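Local coordinates for Mll7089 protein (Mesorhizobium loti, PDB 2OZ8), which is of unknown function but, as a member of the mandelate racemase/muconate lactonizing enzyme family, may be a magnesium-dependent hydro-lyase, at residues A[143-146]-A[147-150]. Residues are numbered along the deposited sequence; the frame is centred on the assembly and turned at random.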
loop_
_atom_site.group_PDB
_atom_site.type_symbol
_atom_site.label_atom_id
_atom_site.label_comp_id
_atom_site.label_asym_id
_atom_site.label_seq_id
_atom_site.Cartn_x
_atom_site.Cartn_y
_atom_site.Cartn_z
ATOM N N HIS A 143 -11.433 35.374 -21.706
ATOM C CA HIS A 143 -12.538 36.325 -21.822
ATOM C C HIS A 143 -12.394 37.183 -23.052
ATOM O O HIS A 143 -13.318 37.912 -23.419
ATOM C CB HIS A 143 -12.637 37.160 -20.566
ATOM C CG HIS A 143 -13.055 36.363 -19.382
ATOM N ND1 HIS A 143 -14.295 35.777 -19.292
ATOM C CD2 HIS A 143 -12.393 36.019 -18.256
ATOM C CE1 HIS A 143 -14.386 35.109 -18.157
ATOM N NE2 HIS A 143 -13.246 35.244 -17.507
ATOM N N LEU A 144 -11.240 37.056 -23.700
ATOM C CA LEU A 144 -10.940 37.766 -24.939
ATOM C C LEU A 144 -11.923 37.446 -26.079
ATOM O O LEU A 144 -12.268 36.278 -26.282
ATOM C CB LEU A 144 -9.500 37.451 -25.358
ATOM C CG LEU A 144 -8.481 38.600 -25.335
ATOM C CD1 LEU A 144 -8.767 39.639 -24.250
ATOM C CD2 LEU A 144 -7.050 38.108 -25.239
ATOM N N ASP A 145 -12.360 38.467 -26.821
ATOM C CA ASP A 145 -13.110 38.214 -28.060
ATOM C C ASP A 145 -12.181 37.581 -29.085
ATOM O O ASP A 145 -10.968 37.798 -29.041
ATOM C CB ASP A 145 -13.815 39.478 -28.618
ATOM C CG ASP A 145 -12.836 40.598 -29.027
ATOM O OD1 ASP A 145 -12.440 40.672 -30.223
ATOM O OD2 ASP A 145 -12.459 41.430 -28.159
ATOM N N ASP A 146 -12.746 36.775 -29.987
ATOM C CA ASP A 146 -11.976 36.134 -31.054
ATOM C C ASP A 146 -11.008 37.063 -31.770
ATOM O O ASP A 146 -9.880 36.653 -32.080
ATOM C CB ASP A 146 -12.870 35.356 -32.028
ATOM C CG ASP A 146 -13.413 34.054 -31.406
ATOM O OD1 ASP A 146 -12.937 33.685 -30.301
ATOM O OD2 ASP A 146 -14.307 33.385 -32.012
ATOM N N ASP A 147 -11.404 38.319 -31.977
ATOM C CA ASP A 147 -10.492 39.283 -32.595
ATOM C C ASP A 147 -9.300 39.642 -31.737
ATOM O O ASP A 147 -8.182 39.706 -32.251
ATOM C CB ASP A 147 -11.167 40.589 -33.049
ATOM C CG ASP A 147 -10.137 41.595 -33.608
ATOM O OD1 ASP A 147 -9.684 41.352 -34.754
ATOM O OD2 ASP A 147 -9.720 42.578 -32.904
ATOM N N ALA A 148 -9.525 39.923 -30.458
ATOM C CA ALA A 148 -8.402 40.235 -29.539
ATOM C C ALA A 148 -7.396 39.073 -29.354
ATOM O O ALA A 148 -6.206 39.313 -29.237
ATOM C CB ALA A 148 -8.917 40.700 -28.216
ATOM N N PHE A 149 -7.902 37.834 -29.339
ATOM C CA PHE A 149 -7.114 36.625 -29.235
ATOM C C PHE A 149 -6.113 36.446 -30.407
ATOM O O PHE A 149 -4.906 36.294 -30.181
ATOM C CB PHE A 149 -8.103 35.456 -29.074
ATOM C CG PHE A 149 -7.493 34.078 -29.048
ATOM C CD1 PHE A 149 -7.226 33.437 -27.822
ATOM C CD2 PHE A 149 -7.301 33.367 -30.226
ATOM C CE1 PHE A 149 -6.709 32.102 -27.775
ATOM C CE2 PHE A 149 -6.794 32.069 -30.216
ATOM C CZ PHE A 149 -6.495 31.422 -28.985
ATOM N N VAL A 150 -6.579 36.487 -31.656
ATOM C CA VAL A 150 -5.624 36.283 -32.776
ATOM C C VAL A 150 -4.630 37.426 -32.820
ATOM O O VAL A 150 -3.443 37.265 -33.160
ATOM C CB VAL A 150 -6.269 35.991 -34.204
ATOM C CG1 VAL A 150 -7.703 36.162 -34.194
ATOM C CG2 VAL A 150 -5.630 36.881 -35.299
#
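Asp145 O accepts from Phe149 N at 3.1 Å, with a C=O...N angle of 168°, which closes the first turn of helix 146-158. The next bond, Val150 N to Asp146 O, is weak at 3.3 Å. Asp145 is the N-cap: standing CG between its backbone N and carbonyl carbon (chi1 63°) carries the carboxylate forward over the first turn, where OD1 takes the Ala148 N-H at 3.0 Å. That donor stands above the carboxylate plane, 62° out of it. The Asp147 side chain runs alongside, the two carboxylates nearly coplanar and OD1 of Asp145 4.3 Å from OD2 of Asp147. One residue before the cap, Leu144 lays CG against Ala148 CB at 3.6 Å, while its CB faces Phe149 CB at 4.4 Å. With an alanine here, CG and both methyls would be gone, and the Ala148 methyl would probably lose its apolar cover from the incoming loop. Asp146 forms salt bridges through OD1 to Arg179 and OD2 to Arg178, and Phe149 packs on helix 173-184, so this first turn meets the barrel domain's next helix by charge and apolar contact. The helix dipole probably eases the nearness of the Asp145 and Asp147 carboxylates.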